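Side-chain contacts in shikimate dehydrogenase (NADP(+)) (Thermus thermophilus, PDB 2D5C), which catalyses the reversible NADPH-linked reduction of 3-dehydroshikimate to shikimate on the pathway to chorismate and the aromatic amino acids: residues A21-S26 against L238-W243; G45-V50 against A69-V74. All coordinates share one frame; numbering follows the deposited sequence.

Interaction 1: A21-S26 against L238-W243; sequences AFALES and LAFRLW. With SO4 (sulfate ion), chain F.
F240 reaches A23 and L24 because its CG stands anti to the backbone N (chi1 -162°), which carries the benzyl group off helix 229-244 toward helix 16-26. This torsion leaves one ring face to A23 and part of the rim to L24. The methyl of A23 sits over that face, CB lying 4.2 Å from the centroid of the F240 ring and 26° off the normal, a CH-pi contact shifted toward CD1 and CE1. L24 meets the ring differently: its CD2 methyl comes in the ring plane against the edge, 3.8 Å from F240 CZ, and the two side chains cross at about a right angle. P248 touches both A23 and F240, and L27 also packs on the phenyl. With an alanine at F240, the A23 methyl and L24 CD2 would probably lose their common partner and a gap would be likely to open between the two helices.

R241, next in sequence, does not touch 21-26; its side chain goes to a sulfate. R241 NE donates to sulfate O1 at 3.1 Å through a bent bond (138°), while O3 lies over one face of the guanidinium. E91 N of the second subunit binds the same ion, which probably came from the crystallisation liquor, so R241 and the neighbouring chain share one anion.

The contact thus joins a helix of the substrate-binding domain to the late helix that also carries Q235, which binds shikimate. Buried and wholly apolar, it rests on shape and dispersion, the ring taking one methyl over a face and another at its edge.

Interaction 2: G45-V50 against A69-V74; sequences GRLKEV and AHLDWV
L47 and H70 meet at about a right angle on the flank of the alpha/beta substrate-binding domain, where helix 43-53 packs against the loop that leads into strand 73-74, outermost in the mixed sheet within this chain. The leucine points from the helix toward the loop; with its CG anti to the carbonyl carbon (chi1 -65°), its CD1 methyl does the touching, 3.4 Å from H70 CB, a close approach for two carbons. H70 CG is further off, 4.1 Å from the same L47 CD1, and the methyl approaches the imidazole obliquely, so the histidine takes part mainly through its beta carbon. H70 ND1 makes a weak hydrogen bond to A66 O.

L71 adds a looser apolar contact: its CD2 is 4.3 Å from L47 CD1. L94 of strand 93-97 touches both leucines and links this patch to the sheet. Polar groups also tie 69-74 to its surroundings: D72 OD1 forms a salt bridge with R51 of helix 43-53 and accepts a hydrogen bond from L94 N.

R46 and E49 are paired along the helix, and R46 also makes a cation-pi contact with W36. R46 NH1 donates to E49 OE1 at 3.1 Å and 150° in a salt bridge; OE1 uses its syn lone pair and lies 3° out of the guanidinium plane.

Interactions 1 and 2 are separate patches, their centres 21 Å apart and their nearest atoms about 8 Å apart. Along the chain, 45-50 and 69-74 both fall between the two segments of interaction 1. Neither contact reaches the shikimate pocket: the F240 side chain is about 11 Å from the bound shikimate and about 9 Å from that of Q235, while the L47 side chain is about 13 Å from the bound shikimate and the L71 side chain about 9 Å from that of the proton acceptor K64. Both segment pairs also reach the second subunit, through L242 at 238-243 and through W73 at 69-74, where W73 meets its counterpart in the other chain.

Interaction 1: A21-S26 against L238-W243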
loop_
_atom_site.group_PDB
_atom_site.type_symbol
_atom_site.label_atom_id
_atom_site.label_comp_id
_atom_site.label_asym_id
_atom_site.label_seq_id
_atom_site.Cartn_x
_atom_site.Cartn_y
_atom_site.Cartn_z
ATOM N N ALA A 21 5.704 7.831 17.231
ATOM C CA ALA A 21 4.708 8.408 18.125
ATOM C C ALA A 21 4.712 9.887 17.766
ATOM O O ALA A 21 3.662 10.523 17.669
ATOM C CB ALA A 21 5.116 8.204 19.583
ATOM N N PHE A 22 5.909 10.432 17.550
ATOM C CA PHE A 22 6.037 11.824 17.149
ATOM C C PHE A 22 5.364 12.011 15.788
ATOM O O PHE A 22 4.613 12.960 15.578
ATOM C CB PHE A 22 7.506 12.235 17.012
ATOM C CG PHE A 22 7.700 13.485 16.202
ATOM C CD1 PHE A 22 7.401 14.735 16.742
ATOM C CD2 PHE A 22 8.088 13.409 14.864
ATOM C CE1 PHE A 22 7.478 15.883 15.967
ATOM C CE2 PHE A 22 8.166 14.555 14.077
ATOM C CZ PHE A 22 7.860 15.795 14.627
ATOM N N ALA A 23 5.649 11.107 14.860
ATOM C CA ALA A 23 5.078 11.220 13.522
ATOM C C ALA A 23 3.554 11.326 13.576
ATOM O O ALA A 23 2.962 12.213 12.967
ATOM C CB ALA A 23 5.500 10.006 12.660
ATOM N N LEU A 24 2.936 10.412 14.314
ATOM C CA LEU A 24 1.485 10.371 14.442
ATOM C C LEU A 24 0.869 11.651 14.994
ATOM O O LEU A 24 -0.009 12.230 14.364
ATOM C CB LEU A 24 1.075 9.187 15.316
ATOM C CG LEU A 24 1.229 7.825 14.639
ATOM C CD1 LEU A 24 1.208 6.716 15.673
ATOM C CD2 LEU A 24 0.124 7.651 13.606
ATOM N N GLU A 25 1.332 12.099 16.158
ATOM C CA GLU A 25 0.772 13.311 16.757
ATOM C C GLU A 25 1.068 14.536 15.904
ATOM O O GLU A 25 0.231 15.427 15.765
ATOM C CB GLU A 25 1.304 13.497 18.187
ATOM C CG GLU A 25 2.788 13.839 18.326
ATOM C CD GLU A 25 3.098 15.295 17.997
ATOM O OE1 GLU A 25 2.242 16.169 18.268
ATOM O OE2 GLU A 25 4.205 15.570 17.483
ATOM N N SER A 26 2.263 14.566 15.324
ATOM C CA SER A 26 2.689 15.669 14.477
ATOM C C SER A 26 1.752 15.863 13.288
ATOM O O SER A 26 1.521 16.987 12.832
ATOM C CB SER A 26 4.106 15.404 13.968
ATOM O OG SER A 26 4.440 16.332 12.957
ATOM N N LEU A 238 10.225 7.924 5.600
ATOM C CA LEU A 238 9.873 7.381 4.291
ATOM C C LEU A 238 8.926 6.201 4.419
ATOM O O LEU A 238 8.038 6.024 3.579
ATOM C CB LEU A 238 11.129 6.956 3.529
ATOM C CG LEU A 238 12.041 8.100 3.096
ATOM C CD1 LEU A 238 13.282 7.523 2.437
ATOM C CD2 LEU A 238 11.315 9.027 2.146
ATOM N N ALA A 239 9.102 5.391 5.452
ATOM C CA ALA A 239 8.218 4.239 5.638
ATOM C C ALA A 239 6.822 4.736 5.998
ATOM O O ALA A 239 5.812 4.197 5.538
ATOM C CB ALA A 239 8.745 3.321 6.748
ATOM N N PHE A 240 6.765 5.769 6.835
ATOM C CA PHE A 240 5.478 6.330 7.236
ATOM C C PHE A 240 4.716 6.862 6.018
ATOM O O PHE A 240 3.491 6.718 5.932
ATOM C CB PHE A 240 5.681 7.456 8.258
ATOM C CG PHE A 240 4.439 7.790 9.029
ATOM C CD1 PHE A 240 4.223 7.248 10.290
ATOM C CD2 PHE A 240 3.472 8.626 8.471
ATOM C CE1 PHE A 240 3.046 7.535 11.001
ATOM C CE2 PHE A 240 2.303 8.919 9.161
ATOM C CZ PHE A 240 2.087 8.374 10.430
ATOM N N ARG A 241 5.430 7.483 5.082
ATOM C CA ARG A 241 4.784 7.994 3.890
ATOM C C ARG A 241 4.302 6.818 3.050
ATOM O O ARG A 241 3.246 6.895 2.439
ATOM C CB ARG A 241 5.729 8.883 3.069
ATOM C CG ARG A 241 5.039 9.553 1.890
ATOM C CD ARG A 241 5.984 10.469 1.143
ATOM N NE ARG A 241 7.132 9.738 0.619
ATOM C CZ ARG A 241 8.191 10.310 0.054
ATOM N NH1 ARG A 241 8.259 11.633 -0.063
ATOM N NH2 ARG A 241 9.184 9.553 -0.400
ATOM N N LEU A 242 5.071 5.728 3.001
ATOM C CA LEU A 242 4.611 4.566 2.235
ATOM C C LEU A 242 3.292 4.068 2.816
ATOM O O LEU A 242 2.363 3.743 2.080
ATOM C CB LEU A 242 5.619 3.412 2.281
ATOM C CG LEU A 242 6.960 3.583 1.574
ATOM C CD1 LEU A 242 7.762 2.302 1.715
ATOM C CD2 LEU A 242 6.741 3.915 0.115
ATOM N N TRP A 243 3.211 4.010 4.143
ATOM C CA TRP A 243 2.004 3.526 4.799
ATOM C C TRP A 243 0.782 4.437 4.705
ATOM O O TRP A 243 -0.336 3.950 4.585
ATOM C CB TRP A 243 2.260 3.276 6.291
ATOM C CG TRP A 243 3.283 2.242 6.584
ATOM C CD1 TRP A 243 3.531 1.092 5.876
ATOM C CD2 TRP A 243 4.195 2.243 7.687
ATOM N NE1 TRP A 243 4.551 0.382 6.475
ATOM C CE2 TRP A 243 4.975 1.067 7.587
ATOM C CE3 TRP A 243 4.427 3.127 8.754
ATOM C CZ2 TRP A 243 5.975 0.750 8.513
ATOM C CZ3 TRP A 243 5.430 2.807 9.684
ATOM C CH2 TRP A 243 6.188 1.631 9.552
HETATM S S SO4 F . 6.128 7.216 -1.929
HETATM O O1 SO4 F . 6.071 6.960 -0.329
HETATM O O2 SO4 F . 5.094 6.356 -2.471
HETATM O O3 SO4 F . 5.929 8.481 -2.189
HETATM O O4 SO4 F . 7.422 6.700 -2.300
#

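Interaction 2: G45-V50 against A69-V74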
loop_
_atom_site.group_PDB
_atom_site.type_symbol
_atom_site.label_atom_id
_atom_site.label_comp_id
_atom_site.label_asym_id
_atom_site.label_seq_id
_atom_site.Cartn_x
_atom_site.Cartn_y
_atom_site.Cartn_z
ATOM N N GLY A 45 4.467 -16.918 11.351
ATOM C CA GLY A 45 3.224 -16.714 12.069
ATOM C C GLY A 45 2.986 -15.246 12.360
ATOM O O GLY A 45 1.841 -14.793 12.411
ATOM N N ARG A 46 4.076 -14.506 12.537
ATOM C CA ARG A 46 4.018 -13.080 12.839
ATOM C C ARG A 46 3.471 -12.282 11.654
ATOM O O ARG A 46 2.689 -11.350 11.837
ATOM C CB ARG A 46 5.416 -12.567 13.202
ATOM C CG ARG A 46 5.450 -11.120 13.697
ATOM C CD ARG A 46 4.860 -10.974 15.100
ATOM N NE ARG A 46 5.763 -11.496 16.126
ATOM C CZ ARG A 46 5.511 -12.557 16.883
ATOM N NH1 ARG A 46 4.376 -13.226 16.744
ATOM N NH2 ARG A 46 6.399 -12.952 17.779
ATOM N N LEU A 47 3.888 -12.639 10.443
ATOM C CA LEU A 47 3.403 -11.930 9.259
ATOM C C LEU A 47 1.935 -12.255 9.014
ATOM O O LEU A 47 1.193 -11.443 8.452
ATOM C CB LEU A 47 4.245 -12.291 8.031
ATOM C CG LEU A 47 5.712 -11.855 8.055
ATOM C CD1 LEU A 47 6.406 -12.367 6.803
ATOM C CD2 LEU A 47 5.828 -10.331 8.135
ATOM N N LYS A 48 1.508 -13.442 9.441
ATOM C CA LYS A 48 0.111 -13.840 9.285
ATOM C C LYS A 48 -0.740 -12.889 10.107
ATOM O O LYS A 48 -1.812 -12.466 9.682
ATOM C CB LYS A 48 -0.110 -15.274 9.786
ATOM C CG LYS A 48 -0.105 -16.339 8.698
ATOM C CD LYS A 48 -1.500 -16.934 8.508
ATOM C CE LYS A 48 -1.966 -17.674 9.758
ATOM N NZ LYS A 48 -3.340 -18.227 9.614
ATOM N N GLU A 49 -0.252 -12.561 11.297
ATOM C CA GLU A 49 -0.960 -11.650 12.182
ATOM C C GLU A 49 -0.945 -10.246 11.603
ATOM O O GLU A 49 -1.942 -9.531 11.671
ATOM C CB GLU A 49 -0.307 -11.648 13.560
ATOM C CG GLU A 49 -0.460 -12.955 14.302
ATOM C CD GLU A 49 0.513 -13.073 15.457
ATOM O OE1 GLU A 49 1.739 -13.074 15.208
ATOM O OE2 GLU A 49 0.051 -13.164 16.614
ATOM N N VAL A 50 0.190 -9.861 11.027
ATOM C CA VAL A 50 0.330 -8.538 10.420
ATOM C C VAL A 50 -0.740 -8.341 9.358
ATOM O O VAL A 50 -1.304 -7.259 9.221
ATOM C CB VAL A 50 1.727 -8.363 9.779
ATOM C CG1 VAL A 50 1.790 -7.049 8.996
ATOM C CG2 VAL A 50 2.790 -8.362 10.852
ATOM N N ALA A 69 10.387 -14.066 1.183
ATOM C CA ALA A 69 9.675 -15.269 0.774
ATOM C C ALA A 69 8.235 -15.347 1.279
ATOM O O ALA A 69 7.432 -16.117 0.749
ATOM C CB ALA A 69 10.450 -16.504 1.231
ATOM N N HIS A 70 7.902 -14.558 2.299
ATOM C CA HIS A 70 6.552 -14.587 2.851
ATOM C C HIS A 70 5.711 -13.379 2.466
ATOM O O HIS A 70 4.671 -13.130 3.078
ATOM C CB HIS A 70 6.595 -14.687 4.377
ATOM C CG HIS A 70 7.341 -15.880 4.885
ATOM N ND1 HIS A 70 8.626 -15.800 5.379
ATOM C CD2 HIS A 70 6.990 -17.187 4.953
ATOM C CE1 HIS A 70 9.036 -17.007 5.729
ATOM N NE2 HIS A 70 8.062 -17.865 5.481
ATOM N N LEU A 71 6.150 -12.631 1.456
ATOM C CA LEU A 71 5.407 -11.453 1.028
ATOM C C LEU A 71 4.731 -11.691 -0.315
ATOM O O LEU A 71 5.161 -12.546 -1.094
ATOM C CB LEU A 71 6.350 -10.250 0.946
ATOM C CG LEU A 71 7.145 -9.998 2.235
ATOM C CD1 LEU A 71 8.030 -8.776 2.041
ATOM C CD2 LEU A 71 6.192 -9.791 3.421
ATOM N N ASP A 72 3.674 -10.941 -0.591
ATOM C CA ASP A 72 2.957 -11.100 -1.855
ATOM C C ASP A 72 3.634 -10.367 -3.002
ATOM O O ASP A 72 3.456 -10.718 -4.161
ATOM C CB ASP A 72 1.524 -10.577 -1.743
ATOM C CG ASP A 72 0.698 -11.349 -0.744
ATOM O OD1 ASP A 72 0.659 -10.937 0.425
ATOM O OD2 ASP A 72 0.099 -12.373 -1.133
ATOM N N TRP A 73 4.409 -9.342 -2.673
ATOM C CA TRP A 73 5.089 -8.531 -3.684
ATOM C C TRP A 73 6.283 -7.866 -3.014
ATOM O O TRP A 73 6.183 -7.461 -1.858
ATOM C CB TRP A 73 4.127 -7.446 -4.190
ATOM C CG TRP A 73 4.668 -6.501 -5.244
ATOM C CD1 TRP A 73 4.576 -6.648 -6.603
ATOM C CD2 TRP A 73 5.331 -5.248 -5.024
ATOM N NE1 TRP A 73 5.132 -5.565 -7.235
ATOM C CE2 TRP A 73 5.603 -4.689 -6.293
ATOM C CE3 TRP A 73 5.722 -4.543 -3.877
ATOM C CZ2 TRP A 73 6.248 -3.455 -6.448
ATOM C CZ3 TRP A 73 6.365 -3.314 -4.029
ATOM C CH2 TRP A 73 6.622 -2.782 -5.309
ATOM N N VAL A 74 7.403 -7.778 -3.729
ATOM C CA VAL A 74 8.600 -7.118 -3.207
ATOM C C VAL A 74 9.010 -6.085 -4.251
ATOM O O VAL A 74 8.975 -6.359 -5.456
ATOM C CB VAL A 74 9.755 -8.116 -2.964
ATOM C CG1 VAL A 74 11.010 -7.370 -2.490
ATOM C CG2 VAL A 74 9.333 -9.147 -1.936
#